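UTP-glucose-1-phosphate uridylyltransferase 2 (Trypanosoma brucei, PDB 3GUE) probably catalyses the reversible formation of UDP-glucose and diphosphate from UTP and alpha-D-glucose 1-phosphate. Local coordinates at residues R385-Q390 with V431-Q436; G63-G68 with D228-D233; G444-G449 with V458-L463. All blocks are in the same frame, centred on the assembly; numbering follows the deposited sequence.

Interaction 1. Residues R385-Q390 with V431-Q436; sequences RSDAYQ and VPSLRQ
An ST turn, overlapped by a type I beta turn from S386 to Y389, leads the chain out of helix 378-385 and presents D387 to the loop that runs into strand 437-443. S386 OG accepts from A388 N in the turn and is also hydrogen-bonded to A383 O of the helix. D387 does the gripping. Its CG sits between the backbone N and the carbonyl carbon (chi1 66°), and from there the carboxylate reaches into the bend of S433-R435. D387 OD1 takes two backbone N-H groups, L434 N at 2.8 Å and R435 N at 2.9 Å, both arriving from above the carboxylate plane. D387 OD2 receives S433 OG on its syn lone pair at a short 2.5 Å. With three donors on two oxygens, the group can hardly rotate. R435 then crosses it obliquely: its extended chain runs past the carboxylate and brings NE to 3.5 Å from D387 OD2, a salt bridge with the two planes 57° apart, while NH1 goes on to E402.

Behind the carboxylate the contact is van der Waals packing: V431 CG1 lies 3.8 Å from S386 CA, the CB and CD1 of L434 lean on the S386 side chain, and A388 CB meets L434 CB at 4.3 Å. A water joins D387 N to P432 O. P432 and L434 rest on L382 of helix 378-385 and on V454 of strand 453-455, S433 pairs through its backbone with V452 and V454, and A388 pairs with C400 beside the two-stranded sheet of 389-391 and 397-399.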
loop_
_atom_site.group_PDB
_atom_site.type_symbol
_atom_site.label_atom_id
_atom_site.label_comp_id
_atom_site.label_asym_id
_atom_site.label_seq_id
_atom_site.Cartn_x
_atom_site.Cartn_y
_atom_site.Cartn_z
ATOM N N ARG A 385 4.648 10.544 12.041
ATOM C CA ARG A 385 5.727 11.461 12.389
ATOM C C ARG A 385 5.589 11.886 13.846
ATOM O O ARG A 385 6.584 12.174 14.503
ATOM C CB ARG A 385 5.735 12.673 11.460
ATOM C CG ARG A 385 6.378 12.413 10.112
ATOM C CD ARG A 385 6.459 13.661 9.255
ATOM N NE ARG A 385 7.178 13.367 8.024
ATOM C CZ ARG A 385 7.393 14.236 7.042
ATOM N NH1 ARG A 385 6.932 15.481 7.131
ATOM N NH2 ARG A 385 8.075 13.845 5.972
ATOM N N SER A 386 4.352 11.866 14.358
ATOM C CA SER A 386 4.088 12.220 15.749
ATOM C C SER A 386 4.406 11.089 16.754
ATOM O O SER A 386 4.535 9.921 16.382
ATOM C CB SER A 386 2.620 12.604 15.913
ATOM O OG SER A 386 1.873 11.423 16.080
ATOM N N ASP A 387 4.424 11.472 18.035
ATOM C CA ASP A 387 4.713 10.581 19.172
ATOM C C ASP A 387 3.592 9.513 19.394
ATOM O O ASP A 387 3.656 8.694 20.321
ATOM C CB ASP A 387 4.995 11.411 20.456
ATOM C CG ASP A 387 3.768 12.189 20.968
ATOM O OD1 ASP A 387 2.724 12.092 20.352
ATOM O OD2 ASP A 387 3.829 12.880 22.024
ATOM N N ALA A 388 2.570 9.542 18.551
ATOM C CA ALA A 388 1.575 8.469 18.530
ATOM C C ALA A 388 2.207 7.142 18.113
ATOM O O ALA A 388 1.707 6.073 18.479
ATOM C CB ALA A 388 0.415 8.820 17.578
ATOM N N TYR A 389 3.277 7.231 17.322
ATOM C CA TYR A 389 3.992 6.053 16.831
ATOM C C TYR A 389 5.393 6.037 17.382
ATOM O O TYR A 389 5.979 7.077 17.562
ATOM C CB TYR A 389 3.974 5.982 15.300
ATOM C CG TYR A 389 2.639 5.483 14.768
ATOM C CD1 TYR A 389 2.430 4.124 14.495
ATOM C CD2 TYR A 389 1.573 6.365 14.558
ATOM C CE1 TYR A 389 1.193 3.662 14.028
ATOM C CE2 TYR A 389 0.338 5.904 14.090
ATOM C CZ TYR A 389 0.152 4.569 13.824
ATOM O OH TYR A 389 -1.086 4.118 13.339
ATOM N N GLN A 390 5.907 4.845 17.667
ATOM C CA GLN A 390 7.153 4.709 18.385
ATOM C C GLN A 390 8.017 3.703 17.673
ATOM O O GLN A 390 7.509 2.764 17.094
ATOM C CB GLN A 390 6.902 4.191 19.827
ATOM C CG GLN A 390 5.895 5.002 20.638
ATOM C CD GLN A 390 5.695 4.498 22.050
ATOM O OE1 GLN A 390 6.103 3.394 22.405
ATOM N NE2 GLN A 390 5.071 5.328 22.879
ATOM N N VAL A 431 5.607 19.324 14.587
ATOM C CA VAL A 431 4.670 18.193 14.619
ATOM C C VAL A 431 4.121 18.156 16.046
ATOM O O VAL A 431 4.910 18.082 16.989
ATOM C CB VAL A 431 5.383 16.836 14.272
ATOM C CG1 VAL A 431 4.363 15.671 14.180
ATOM C CG2 VAL A 431 6.164 16.960 12.984
ATOM N N PRO A 432 2.777 18.227 16.215
ATOM C CA PRO A 432 2.186 18.197 17.557
ATOM C C PRO A 432 2.274 16.807 18.188
ATOM O O PRO A 432 2.443 15.815 17.475
ATOM C CB PRO A 432 0.713 18.587 17.301
ATOM C CG PRO A 432 0.448 18.023 15.916
ATOM C CD PRO A 432 1.740 18.333 15.171
ATOM N N SER A 433 2.195 16.757 19.522
ATOM C CA SER A 433 2.076 15.502 20.270
ATOM C C SER A 433 0.652 15.004 19.975
ATOM O O SER A 433 -0.304 15.770 20.067
ATOM C CB SER A 433 2.307 15.760 21.772
ATOM O OG SER A 433 2.131 14.624 22.615
ATOM N N LEU A 434 0.538 13.740 19.595
ATOM C CA LEU A 434 -0.766 13.102 19.294
ATOM C C LEU A 434 -0.979 11.761 20.010
ATOM O O LEU A 434 -1.954 11.067 19.754
ATOM C CB LEU A 434 -0.948 12.905 17.768
ATOM C CG LEU A 434 -1.019 14.205 16.927
ATOM C CD1 LEU A 434 -0.915 13.871 15.480
ATOM C CD2 LEU A 434 -2.314 14.997 17.179
ATOM N N ARG A 435 -0.068 11.395 20.896
ATOM C CA ARG A 435 -0.210 10.146 21.646
ATOM C C ARG A 435 -1.474 10.085 22.530
ATOM O O ARG A 435 -2.021 9.019 22.735
ATOM C CB ARG A 435 1.066 9.817 22.459
ATOM C CG ARG A 435 1.502 10.908 23.425
ATOM C CD ARG A 435 2.747 10.524 24.239
ATOM N NE ARG A 435 3.028 11.605 25.180
ATOM C CZ ARG A 435 2.358 11.807 26.319
ATOM N NH1 ARG A 435 1.376 10.979 26.691
ATOM N NH2 ARG A 435 2.679 12.835 27.095
ATOM N N GLN A 436 -1.959 11.229 23.003
ATOM C CA GLN A 436 -3.195 11.275 23.789
ATOM C C GLN A 436 -4.416 11.668 22.947
ATOM O O GLN A 436 -5.480 11.958 23.496
ATOM C CB GLN A 436 -3.065 12.256 24.969
ATOM C CG GLN A 436 -1.729 12.212 25.704
ATOM C CD GLN A 436 -1.684 13.174 26.876
ATOM O OE1 GLN A 436 -1.130 14.277 26.775
ATOM N NE2 GLN A 436 -2.290 12.780 27.979
HETATM O O HOH W 1 4.703 14.426 18.226
#

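Interaction 2. Residues G63-G68 with D228-D233; sequences GIETKG and DVRLLD
The tight part of this contact is a pair of acids at the start of helix 229-237. D228 is the N-cap: its OD1 accepts weak bonds from R230 N and L231 N. E65, with its chain extended beyond CG, comes in tip to tip, and E65 OE2 stands only 2.7 Å from D228 OD2, the two carboxylate planes nearly perpendicular at 82°. Oxygens that close suggest that one of the acids holds a proton. The amino end of the helix would also ease the negative charge, as would R371, which forms a salt bridge with D228 OD2. A water donates to both E65 OE1 and D228 OD2. Next to the acids, I64 CD1 meets L231 CD1 at 3.8 Å, a small apolar touch.

Toward solvent the fit loosens. R230, bent at chi3, crosses E65 at about a right angle, and E65 OE1 lies in the guanidinium plane at its edge; the resulting salt bridge to R230 NE is long, 3.9 Å. Beyond it water does the joining: one molecule links T66 N to R230 O, and another is held by T66 OG1, G68 O and D233 OD2.

The loop following helix 61-64 thus lies along the first turn of helix 229-237, whose L231 packs on L61 and on L243 and E245 of strand 242-248, while V229, L232 and D233 lean on helix 71-74.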
loop_
_atom_site.group_PDB
_atom_site.type_symbol
_atom_site.label_atom_id
_atom_site.label_comp_id
_atom_site.label_asym_id
_atom_site.label_seq_id
_atom_site.Cartn_x
_atom_site.Cartn_y
_atom_site.Cartn_z
ATOM N N GLY A 63 -4.979 -17.518 18.703
ATOM C CA GLY A 63 -5.528 -18.844 18.509
ATOM C C GLY A 63 -4.571 -19.716 17.722
ATOM O O GLY A 63 -3.994 -20.648 18.275
ATOM N N ILE A 64 -4.333 -19.361 16.456
ATOM C CA ILE A 64 -3.771 -20.288 15.461
ATOM C C ILE A 64 -2.278 -20.609 15.571
ATOM O O ILE A 64 -1.808 -21.590 14.973
ATOM C CB ILE A 64 -4.092 -19.832 14.010
ATOM C CG1 ILE A 64 -3.649 -18.387 13.759
ATOM C CG2 ILE A 64 -5.586 -20.010 13.705
ATOM C CD1 ILE A 64 -3.224 -18.101 12.308
ATOM N N GLU A 65 -1.535 -19.772 16.308
ATOM C CA GLU A 65 -0.081 -19.950 16.475
ATOM C C GLU A 65 0.296 -20.822 17.684
ATOM O O GLU A 65 -0.447 -20.913 18.651
ATOM C CB GLU A 65 0.617 -18.588 16.561
ATOM C CG GLU A 65 0.716 -17.873 15.214
ATOM C CD GLU A 65 1.563 -16.604 15.262
ATOM O OE1 GLU A 65 1.893 -16.125 16.372
ATOM O OE2 GLU A 65 1.890 -16.081 14.179
ATOM N N THR A 66 1.461 -21.462 17.615
ATOM C CA THR A 66 1.958 -22.291 18.719
ATOM C C THR A 66 3.356 -21.833 19.158
ATOM O O THR A 66 3.993 -21.031 18.469
ATOM C CB THR A 66 1.998 -23.800 18.338
ATOM O OG1 THR A 66 2.961 -24.009 17.295
ATOM C CG2 THR A 66 0.619 -24.294 17.882
ATOM N N LYS A 67 3.826 -22.333 20.300
ATOM C CA LYS A 67 5.222 -22.144 20.702
ATOM C C LYS A 67 6.154 -22.956 19.778
ATOM O O LYS A 67 5.730 -23.946 19.168
ATOM C CB LYS A 67 5.443 -22.561 22.157
ATOM C CG LYS A 67 4.770 -21.642 23.203
ATOM C CD LYS A 67 5.103 -22.047 24.629
ATOM C CE LYS A 67 4.213 -23.186 25.132
ATOM N NZ LYS A 67 4.451 -23.503 26.582
ATOM N N GLY A 68 7.416 -22.535 19.691
ATOM C CA GLY A 68 8.413 -23.235 18.881
ATOM C C GLY A 68 8.385 -22.676 17.476
ATOM O O GLY A 68 7.364 -22.115 17.054
ATOM N N ASP A 228 6.718 -13.123 10.662
ATOM C CA ASP A 228 6.396 -13.925 11.865
ATOM C C ASP A 228 6.634 -15.374 11.512
ATOM O O ASP A 228 5.859 -15.956 10.750
ATOM C CB ASP A 228 4.930 -13.729 12.267
ATOM C CG ASP A 228 4.558 -14.424 13.591
ATOM O OD1 ASP A 228 5.202 -15.399 14.050
ATOM O OD2 ASP A 228 3.566 -13.971 14.191
ATOM N N VAL A 229 7.714 -15.962 12.018
ATOM C CA VAL A 229 7.960 -17.378 11.723
ATOM C C VAL A 229 6.815 -18.311 12.238
ATOM O O VAL A 229 6.518 -19.322 11.601
ATOM C CB VAL A 229 9.379 -17.846 12.150
ATOM C CG1 VAL A 229 9.640 -19.296 11.702
ATOM C CG2 VAL A 229 10.452 -16.909 11.581
ATOM N N ARG A 230 6.138 -17.936 13.329
ATOM C CA ARG A 230 5.001 -18.742 13.860
ATOM C C ARG A 230 3.740 -18.708 12.945
ATOM O O ARG A 230 2.948 -19.652 12.930
ATOM C CB ARG A 230 4.660 -18.371 15.326
ATOM C CG ARG A 230 5.852 -18.495 16.302
ATOM C CD ARG A 230 5.433 -18.421 17.797
ATOM N NE ARG A 230 5.206 -17.044 18.239
ATOM C CZ ARG A 230 5.932 -16.397 19.156
ATOM N NH1 ARG A 230 6.955 -16.998 19.778
ATOM N NH2 ARG A 230 5.630 -15.132 19.457
ATOM N N LEU A 231 3.589 -17.635 12.179
ATOM C CA LEU A 231 2.531 -17.529 11.178
ATOM C C LEU A 231 2.956 -18.244 9.910
ATOM O O LEU A 231 2.159 -18.908 9.231
ATOM C CB LEU A 231 2.248 -16.080 10.857
ATOM C CG LEU A 231 1.036 -15.790 9.963
ATOM C CD1 LEU A 231 -0.281 -16.478 10.447
ATOM C CD2 LEU A 231 0.866 -14.282 9.856
ATOM N N LEU A 232 4.215 -18.094 9.577
ATOM C CA LEU A 232 4.770 -18.936 8.539
ATOM C C LEU A 232 4.511 -20.409 8.831
ATOM O O LEU A 232 4.063 -21.142 7.946
ATOM C CB LEU A 232 6.256 -18.664 8.353
ATOM C CG LEU A 232 6.964 -19.511 7.292
ATOM C CD1 LEU A 232 6.120 -19.526 5.970
ATOM C CD2 LEU A 232 8.333 -18.932 7.080
ATOM N N ASP A 233 4.798 -20.831 10.064
ATOM C CA ASP A 233 4.625 -22.227 10.513
ATOM C C ASP A 233 3.182 -22.669 10.265
ATOM O O ASP A 233 2.944 -23.732 9.715
ATOM C CB ASP A 233 4.933 -22.368 12.017
ATOM C CG ASP A 233 6.420 -22.363 12.347
ATOM O OD1 ASP A 233 7.273 -22.473 11.449
ATOM O OD2 ASP A 233 6.737 -22.283 13.550
HETATM O O HOH W 2 3.304 -13.906 17.091
HETATM O O HOH W 3 2.629 -21.316 14.725
HETATM O O HOH W 4 5.118 -22.698 15.369
#

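Interaction 3. Residues G444-G449 with V458-L463; sequences GLVEFG and VVIKNL
Strands 446-448 and 458-462 belong to different sheets, their axes 8.8 Å apart at closest approach and their directions 130° apart, and the backbones come nearest where G444 passes N462. G444 has a positive phi, and its CA, carrying no side chain, lies 3.4 Å from N462 O in a CA-H...O contact. One residue on, a water accepts from L445 N and donates to the same N462 O.

The one direct hydrogen bond across the two segments comes from N462. With CG anti to the backbone N (chi1 177°), the amide reaches toward the 444-445 backbone, and N462 ND2 donates to L445 O over 2.7 Å. The bond is fairly straight, 154° at the hydrogen; it meets the carbonyl in its own plane on a lone pair and lies near the amide plane. ND2 also binds E466 O and OD1 accepts from K464 N, so both ends of this buried amide are satisfied and its flip is fixed.

This is the corner of a parallel beta-helix, left-handed as in other eukaryotic UDP-glucose pyrophosphorylases: strand 437-443 turns at G444 into strand 446-448, while 458-462, one coil on, lies parallel beside 437-443. The side chains that point inward therefore meet across the interior. V446 directs both methyls at I460, CG2 being 3.7 Å from I460 CG2, and the same V446 CG2 slides past N462 CB. The extended CG1 arm carries I460 CD1 to 3.9 Å from F448 CZ, set obliquely to the ring. L468 and I470 of strand 468-470 close on the same core: L468 packs against V446, I460 and N462, and I470 against I460.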
loop_
_atom_site.group_PDB
_atom_site.type_symbol
_atom_site.label_atom_id
_atom_site.label_comp_id
_atom_site.label_asym_id
_atom_site.label_seq_id
_atom_site.Cartn_x
_atom_site.Cartn_y
_atom_site.Cartn_z
ATOM N N GLY A 444 -9.526 24.769 7.070
ATOM C CA GLY A 444 -8.917 26.055 6.730
ATOM C C GLY A 444 -7.401 26.022 6.884
ATOM O O GLY A 444 -6.799 24.942 7.121
ATOM N N LEU A 445 -6.772 27.190 6.728
ATOM C CA LEU A 445 -5.304 27.306 6.913
ATOM C C LEU A 445 -4.875 27.376 8.392
ATOM O O LEU A 445 -5.307 28.252 9.128
ATOM C CB LEU A 445 -4.734 28.488 6.125
ATOM C CG LEU A 445 -4.676 28.348 4.598
ATOM C CD1 LEU A 445 -4.634 29.717 3.925
ATOM C CD2 LEU A 445 -3.469 27.471 4.167
ATOM N N VAL A 446 -3.997 26.452 8.792
ATOM C CA VAL A 446 -3.619 26.250 10.195
ATOM C C VAL A 446 -2.162 25.837 10.235
ATOM O O VAL A 446 -1.685 25.082 9.374
ATOM C CB VAL A 446 -4.543 25.183 10.913
ATOM C CG1 VAL A 446 -3.973 24.689 12.221
ATOM C CG2 VAL A 446 -5.969 25.719 11.123
ATOM N N GLU A 447 -1.455 26.353 11.238
ATOM C CA GLU A 447 -0.014 26.140 11.387
ATOM C C GLU A 447 0.366 25.872 12.856
ATOM O O GLU A 447 0.305 26.780 13.690
ATOM C CB GLU A 447 0.754 27.343 10.835
ATOM C CG GLU A 447 0.704 27.525 9.296
ATOM C CD GLU A 447 1.519 28.706 8.803
ATOM O OE1 GLU A 447 2.437 29.180 9.521
ATOM O OE2 GLU A 447 1.245 29.172 7.677
ATOM N N PHE A 448 0.732 24.624 13.157
ATOM C CA PHE A 448 1.289 24.256 14.467
ATOM C C PHE A 448 2.661 24.859 14.647
ATOM O O PHE A 448 3.448 24.902 13.705
ATOM C CB PHE A 448 1.408 22.733 14.634
ATOM C CG PHE A 448 0.091 22.039 14.786
ATOM C CD1 PHE A 448 -0.622 22.119 15.988
ATOM C CD2 PHE A 448 -0.448 21.317 13.727
ATOM C CE1 PHE A 448 -1.857 21.485 16.130
ATOM C CE2 PHE A 448 -1.701 20.662 13.854
ATOM C CZ PHE A 448 -2.401 20.750 15.052
ATOM N N GLY A 449 2.921 25.338 15.863
ATOM C CA GLY A 449 4.255 25.683 16.308
ATOM C C GLY A 449 4.780 24.514 17.126
ATOM O O GLY A 449 4.377 23.362 16.910
ATOM N N VAL A 458 -10.048 16.868 19.355
ATOM C CA VAL A 458 -9.733 18.264 19.025
ATOM C C VAL A 458 -10.206 18.689 17.631
ATOM O O VAL A 458 -9.943 18.006 16.641
ATOM C CB VAL A 458 -8.230 18.561 19.230
ATOM C CG1 VAL A 458 -7.805 19.948 18.655
ATOM C CG2 VAL A 458 -7.894 18.480 20.702
ATOM N N VAL A 459 -10.901 19.829 17.565
ATOM C CA VAL A 459 -11.249 20.450 16.289
ATOM C C VAL A 459 -10.544 21.830 16.144
ATOM O O VAL A 459 -10.522 22.644 17.092
ATOM C CB VAL A 459 -12.806 20.566 16.094
ATOM C CG1 VAL A 459 -13.161 21.178 14.725
ATOM C CG2 VAL A 459 -13.501 19.184 16.255
ATOM N N ILE A 460 -9.963 22.087 14.970
ATOM C CA ILE A 460 -9.362 23.396 14.673
ATOM C C ILE A 460 -9.874 23.905 13.319
ATOM O O ILE A 460 -9.459 23.395 12.281
ATOM C CB ILE A 460 -7.786 23.350 14.673
ATOM C CG1 ILE A 460 -7.237 22.689 15.950
ATOM C CG2 ILE A 460 -7.183 24.771 14.500
ATOM C CD1 ILE A 460 -5.667 22.565 15.997
ATOM N N LYS A 461 -10.748 24.921 13.347
ATOM C CA LYS A 461 -11.326 25.540 12.152
ATOM C C LYS A 461 -10.906 26.996 11.969
ATOM O O LYS A 461 -11.218 27.852 12.805
ATOM C CB LYS A 461 -12.852 25.529 12.242
ATOM C CG LYS A 461 -13.525 24.313 11.684
ATOM C CD LYS A 461 -14.991 24.662 11.365
ATOM C CE LYS A 461 -15.617 23.653 10.418
ATOM N NZ LYS A 461 -15.254 23.947 8.998
ATOM N N ASN A 462 -10.226 27.285 10.871
ATOM C CA ASN A 462 -9.927 28.674 10.529
ATOM C C ASN A 462 -10.735 29.161 9.320
ATOM O O ASN A 462 -10.715 28.560 8.244
ATOM C CB ASN A 462 -8.417 28.882 10.368
ATOM C CG ASN A 462 -8.053 30.291 9.952
ATOM O OD1 ASN A 462 -8.718 31.271 10.330
ATOM N ND2 ASN A 462 -6.979 30.405 9.172
ATOM N N LEU A 463 -11.473 30.242 9.536
ATOM C CA LEU A 463 -12.352 30.827 8.535
ATOM C C LEU A 463 -11.774 32.156 8.053
ATOM O O LEU A 463 -12.328 32.805 7.159
ATOM C CB LEU A 463 -13.759 31.023 9.117
ATOM C CG LEU A 463 -14.551 29.735 9.319
ATOM C CD1 LEU A 463 -15.400 29.823 10.577
ATOM C CD2 LEU A 463 -15.433 29.436 8.102
HETATM O O HOH W 5 -8.369 29.450 6.334
#

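Overall arrangement
Along the chain the contacts follow in series: interaction 2 closes first, then interaction 1, then interaction 3. Interaction 2 lies at the outside of the catalytic domain, where helix 229-237 packs on strand 242-248 of the mixed seven-stranded sheet; its centre is 31 Å from that of interaction 1 and 46 Å from that of interaction 3. Interactions 1 and 3 are neighbours, 17 Å between centres, and touch where P432 CD packs 4.0 Å from F448 CD2. Interaction 1 sits at the junction of the catalytic part and the C-terminal beta-helix, and interaction 3 packs part of that helix's interior, so the two form one continuous packing, with interaction 2 a separate contact on the catalytic part.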